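PDB 2P51: Poly(A) ribonuclease pop2 from Schizosaccharomyces pombe, which removes poly(A) tails from mRNA as the catalytic 3'-exoribonuclease of the CCR4-NOT complex, releasing 5'-AMP with the help of divalent metal ions. Local coordinates for residues A[25-30]-A[138-143]; A[206-211]-A[263-268]. One frame throughout, in Å; residues are numbered along the deposited sequence.

In the fold
Contacts 1 and 2 sit at opposite edges of the six-stranded mixed sheet of the DEDD nuclease fold. Segment 25-30 includes the last residues of outermost strand 23-26, and segment 206-211 directly follows the other outermost strand, 203-205. Their centres are 33 Å apart, on opposite sides of the chain's centre, and their nearest atoms remain about 21 Å apart. The two magnesium sites, formed by Asp51 with Asp172 and by Asp51, Glu53 and Asp241, touch neither contact: the side chain of Trp27 is about 12 Å from that of Glu53, and the side chain of Tyr208 about 13 Å from a bound magnesium ion. Along the chain, contact 1 closes before contact 2 opens.

Contact 1. Residues A[25-30]-A[138-143]; sequences DVWSTN and QEVGIE
Val140, Trp27 and Ile142 carry this contact, in which the loop leaving edge strand 23-26 of the DEDD nuclease sheet meets Val140 to Ile142, in the segment that carries on from helix 134-140. Its polar centre is the carbonyl of Val140. Ser28 N donates to Val140 O over 2.8 Å with an N-H...O angle of 171°, although the donor is tilted 21° from the carbonyl plane. The same oxygen lies in the plane of the Trp27 indole, at its edge, 3.6 Å from Trp27 CE3. Val140 CG2 also approaches Trp27 CE3, to 3.8 Å, the two side chains crossing obliquely. Lys136 makes a cation-pi contact with this indole, and His137 meets it edge-to-face.

Ile142 packs against the loop backbone. Its CG1, anti to the carbonyl carbon (chi1 -61°), lies 3.5 Å from Trp27 C, while CD1 continues to Val26 O, also at 3.5 Å. The side chain further touches Phe108 of strand 105-109 and Leu31 of helix 31-41, so it fills the junction of loop, sheet and helix. An alanine here would probably open a gap beside the backbone of Val26 to Ser28 and take CD1 away from Val26 CG1.

The amide of Asn30 bonds to the loop backbone with both its ends. ND2 donates to Asp25 O, the oxygen lying nearly in the amide plane and the donor on a carbonyl lone pair. Asn30 N also donates to Trp27 O. At the other end of the amide, Trp27 N donates to Asn30 OD1 across 2.7 Å, in the plane of the carbonyl.

Contact 2. Residues A[206-211]-A[263-268]; sequences IKYIMK and SRMLNQ
Tyr208 OH hydrogen-bonds to an ordered water at 2.6 Å; the water lies in the plane of the phenol ring, at its edge. From there the water points to Arg264 O, but that separation is too short for an ordinary hydrogen bond, so the details of this bridge between helix 206-213 and segment 263-268 are doubtful.

The firmer evidence comes from the ring itself. Gln268 CB sits over the centre of one face, 3.4 Å from the Tyr208 centroid and 8° off the ring normal, a CH-pi contact. Gln268 CG extends the overlap, 3.7 Å from Tyr208 CE2. The two side chains run side by side in the same direction, but the amide plane is turned 58° from the ring. The chain bends at chi2 (-61°), which places CD, and the amide turns to its own segment: NE2 donates to Leu266 O at 3.1 Å, tilted from the carbonyl plane.

Met265 meets the same ring differently, CG lying in the ring plane beside the edge, 3.9 Å from Tyr208 CE2. Its chain is extended beyond CG and crosses Ile209 at about a right angle, which lays SD 3.8 Å from Ile209 CG1. The methyl CE comes closer still to Ile209 CG2, tighter than a usual carbon contact, and that closeness is best treated with caution. Phe257 of helix 238-257 and Val213, farther along helix 206-213, also touch Met265.

Met265 and Gln268 are the two ends of a type II beta turn, whose closing bond from Gln268 N to Met265 O is weak. Asn267, at its third position, has the left-handed backbone expected there in a type II turn, and it bonds through its backbone to Asn203, at the start of edge strand 203-205 of the DEDD nuclease fold.

Contact 1. Residues A[25-30]-A[138-143]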
# COMPACT_ATOMS: atom_id res chain seq x y z
N ASP A 25 -12.51 9.24 1.69
CA ASP A 25 -12.59 8.11 2.61
C ASP A 25 -13.66 7.12 2.20
O ASP A 25 -14.75 7.58 1.77
CB ASP A 25 -12.94 8.55 4.04
CG ASP A 25 -11.67 8.86 4.81
OD1 ASP A 25 -10.80 8.02 5.06
OD2 ASP A 25 -11.55 10.05 5.19
N VAL A 26 -13.36 5.84 2.34
CA VAL A 26 -14.30 4.81 1.93
C VAL A 26 -14.56 3.93 3.15
O VAL A 26 -13.63 3.53 3.86
CB VAL A 26 -13.72 3.99 0.79
CG1 VAL A 26 -14.78 3.13 0.09
CG2 VAL A 26 -13.05 4.86 -0.28
N TRP A 27 -15.87 3.65 3.33
CA TRP A 27 -16.41 2.84 4.40
C TRP A 27 -17.33 1.78 3.80
O TRP A 27 -17.47 1.76 2.57
CB TRP A 27 -17.25 3.68 5.38
CG TRP A 27 -16.39 4.78 5.99
CD1 TRP A 27 -16.28 6.08 5.57
CD2 TRP A 27 -15.52 4.64 7.12
NE1 TRP A 27 -15.39 6.74 6.39
CE2 TRP A 27 -14.92 5.90 7.33
CE3 TRP A 27 -15.19 3.59 7.98
CZ2 TRP A 27 -14.01 6.12 8.37
CZ3 TRP A 27 -14.28 3.81 9.02
CH2 TRP A 27 -13.71 5.07 9.19
N SER A 28 -17.92 0.91 4.61
CA SER A 28 -18.75 -0.13 3.98
C SER A 28 -19.89 0.50 3.22
O SER A 28 -20.39 -0.08 2.26
CB SER A 28 -19.25 -1.08 5.08
OG SER A 28 -20.12 -0.40 5.95
N THR A 29 -20.33 1.69 3.62
CA THR A 29 -21.53 2.34 3.07
C THR A 29 -21.33 2.97 1.68
O THR A 29 -22.30 3.19 0.97
CB THR A 29 -22.05 3.43 4.04
OG1 THR A 29 -20.94 4.27 4.43
CG2 THR A 29 -22.57 2.83 5.34
N ASN A 30 -20.06 3.24 1.31
CA ASN A 30 -19.85 3.84 -0.00
C ASN A 30 -18.77 3.07 -0.79
O ASN A 30 -18.29 3.58 -1.81
CB ASN A 30 -19.53 5.33 0.13
CG ASN A 30 -18.22 5.55 0.86
OD1 ASN A 30 -17.73 4.68 1.59
ND2 ASN A 30 -17.63 6.73 0.67
N GLN A 138 -15.12 0.08 13.68
CA GLN A 138 -15.84 -1.07 14.22
C GLN A 138 -17.25 -1.07 13.66
O GLN A 138 -17.84 -2.11 13.35
CB GLN A 138 -15.82 -1.05 15.76
CG GLN A 138 -16.46 -2.35 16.28
CD GLN A 138 -16.46 -2.38 17.79
OE1 GLN A 138 -15.47 -1.98 18.42
NE2 GLN A 138 -17.53 -2.85 18.42
N GLU A 139 -17.81 0.13 13.51
CA GLU A 139 -19.18 0.25 13.06
C GLU A 139 -19.36 0.10 11.55
O GLU A 139 -20.29 -0.66 11.19
CB GLU A 139 -19.79 1.62 13.45
CG GLU A 139 -20.09 1.76 14.91
CD GLU A 139 -21.06 0.69 15.43
OE1 GLU A 139 -22.18 0.59 14.88
OE2 GLU A 139 -20.63 -0.01 16.38
N VAL A 140 -18.57 0.82 10.74
CA VAL A 140 -18.86 0.76 9.28
C VAL A 140 -17.58 0.49 8.51
O VAL A 140 -17.42 0.84 7.36
CB VAL A 140 -19.52 2.05 8.78
CG1 VAL A 140 -20.97 2.15 9.28
CG2 VAL A 140 -18.77 3.29 9.19
N GLY A 141 -16.60 -0.14 9.18
CA GLY A 141 -15.42 -0.49 8.41
C GLY A 141 -15.74 -1.50 7.33
O GLY A 141 -16.66 -2.32 7.45
N ILE A 142 -14.98 -1.48 6.25
CA ILE A 142 -15.20 -2.43 5.15
C ILE A 142 -14.78 -3.84 5.52
O ILE A 142 -13.78 -4.04 6.19
CB ILE A 142 -14.37 -1.98 3.93
CG1 ILE A 142 -14.82 -0.59 3.46
CG2 ILE A 142 -14.38 -3.01 2.82
CD1 ILE A 142 -13.69 0.17 2.73
N GLU A 143 -15.49 -4.86 5.02
CA GLU A 143 -14.97 -6.22 5.11
C GLU A 143 -13.93 -6.45 4.01
O GLU A 143 -14.29 -6.21 2.84
CB GLU A 143 -16.08 -7.26 4.92
CG GLU A 143 -16.96 -7.38 6.16
CD GLU A 143 -16.20 -8.02 7.32
OE1 GLU A 143 -15.12 -8.65 7.16
OE2 GLU A 143 -16.72 -7.87 8.44
O HOH W 1 -21.04 -2.35 8.61

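Contact 2. Residues A[206-211]-A[263-268]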
# COMPACT_ATOMS: atom_id res chain seq x y z
N ILE A 206 9.77 1.98 -4.25
CA ILE A 206 10.65 3.16 -4.17
C ILE A 206 11.78 2.93 -3.15
O ILE A 206 12.84 3.52 -3.33
CB ILE A 206 9.83 4.41 -3.80
CG1 ILE A 206 8.85 4.79 -4.91
CG2 ILE A 206 10.70 5.61 -3.41
CD1 ILE A 206 7.87 5.89 -4.46
N LYS A 207 11.53 2.14 -2.10
CA LYS A 207 12.61 1.87 -1.15
C LYS A 207 13.72 1.04 -1.79
O LYS A 207 14.93 1.25 -1.55
CB LYS A 207 12.11 1.09 0.08
CG LYS A 207 13.20 0.83 1.13
CD LYS A 207 13.52 2.02 2.00
CE LYS A 207 14.67 1.65 2.97
NZ LYS A 207 15.17 2.91 3.60
N TYR A 208 13.31 0.06 -2.59
CA TYR A 208 14.31 -0.69 -3.32
C TYR A 208 15.10 0.25 -4.24
O TYR A 208 16.32 0.22 -4.33
CB TYR A 208 13.64 -1.81 -4.17
CG TYR A 208 14.64 -2.49 -5.09
CD1 TYR A 208 15.46 -3.51 -4.57
CD2 TYR A 208 14.78 -2.16 -6.45
CE1 TYR A 208 16.37 -4.13 -5.40
CE2 TYR A 208 15.70 -2.80 -7.27
CZ TYR A 208 16.49 -3.79 -6.73
OH TYR A 208 17.41 -4.45 -7.50
N ILE A 209 14.38 1.11 -4.98
CA ILE A 209 15.06 2.02 -5.91
C ILE A 209 15.99 2.96 -5.15
O ILE A 209 17.18 3.09 -5.52
CB ILE A 209 14.03 2.81 -6.74
CG1 ILE A 209 13.13 1.92 -7.58
CG2 ILE A 209 14.79 3.83 -7.60
CD1 ILE A 209 11.99 2.63 -8.31
N MET A 210 15.48 3.60 -4.08
CA MET A 210 16.28 4.63 -3.42
C MET A 210 17.41 3.98 -2.63
O MET A 210 18.55 4.45 -2.77
CB MET A 210 15.46 5.55 -2.51
CG MET A 210 14.48 6.40 -3.33
SD MET A 210 15.42 7.64 -4.25
CE MET A 210 15.65 8.86 -2.94
N LYS A 211 17.15 2.99 -1.81
CA LYS A 211 18.24 2.45 -0.97
C LYS A 211 19.06 1.43 -1.73
O LYS A 211 20.28 1.59 -1.79
CB LYS A 211 17.70 1.81 0.30
CG LYS A 211 18.89 1.28 1.15
CD LYS A 211 18.54 0.76 2.48
CE LYS A 211 19.77 0.27 3.26
NZ LYS A 211 20.89 1.23 3.25
N SER A 263 14.39 -0.52 -16.25
CA SER A 263 13.57 -1.74 -16.23
C SER A 263 14.14 -2.71 -15.23
O SER A 263 13.39 -3.61 -14.78
CB SER A 263 13.50 -2.33 -17.64
OG SER A 263 14.77 -2.95 -17.96
N ARG A 264 15.39 -2.58 -14.80
CA ARG A 264 15.95 -3.49 -13.79
C ARG A 264 15.32 -3.32 -12.42
O ARG A 264 15.50 -4.05 -11.45
CB ARG A 264 17.48 -3.33 -13.67
CG ARG A 264 18.16 -3.75 -14.98
CD ARG A 264 19.65 -3.46 -15.00
NE ARG A 264 19.84 -2.03 -15.19
CZ ARG A 264 21.04 -1.48 -15.36
NH1 ARG A 264 22.11 -2.26 -15.38
NH2 ARG A 264 21.13 -0.17 -15.52
N MET A 265 14.49 -2.28 -12.30
CA MET A 265 13.88 -2.21 -10.98
C MET A 265 12.49 -2.76 -10.87
O MET A 265 11.94 -2.74 -9.78
CB MET A 265 13.95 -0.72 -10.67
CG MET A 265 15.54 -0.58 -10.43
SD MET A 265 15.66 1.10 -10.30
CE MET A 265 16.81 2.00 -9.44
N LEU A 266 12.01 -3.22 -12.02
CA LEU A 266 10.68 -3.81 -12.00
C LEU A 266 10.56 -5.03 -11.07
O LEU A 266 11.34 -5.98 -11.09
CB LEU A 266 10.34 -4.26 -13.43
CG LEU A 266 8.90 -4.34 -13.88
CD1 LEU A 266 8.11 -3.04 -13.75
CD2 LEU A 266 8.86 -4.80 -15.35
N ASN A 267 9.49 -5.00 -10.27
CA ASN A 267 9.07 -6.10 -9.39
C ASN A 267 10.16 -6.48 -8.40
O ASN A 267 10.26 -7.66 -8.05
CB ASN A 267 8.60 -7.31 -10.22
CG ASN A 267 7.47 -6.91 -11.16
OD1 ASN A 267 6.94 -5.80 -11.16
ND2 ASN A 267 7.11 -7.82 -12.02
N GLN A 268 10.95 -5.54 -7.93
CA GLN A 268 11.92 -5.90 -6.89
C GLN A 268 11.43 -5.32 -5.56
O GLN A 268 11.28 -4.09 -5.45
CB GLN A 268 13.32 -5.35 -7.17
CG GLN A 268 13.90 -5.74 -8.55
CD GLN A 268 14.00 -7.24 -8.65
OE1 GLN A 268 14.58 -7.84 -7.76
NE2 GLN A 268 13.43 -7.87 -9.70
O HOH W 2 17.46 -4.50 -10.10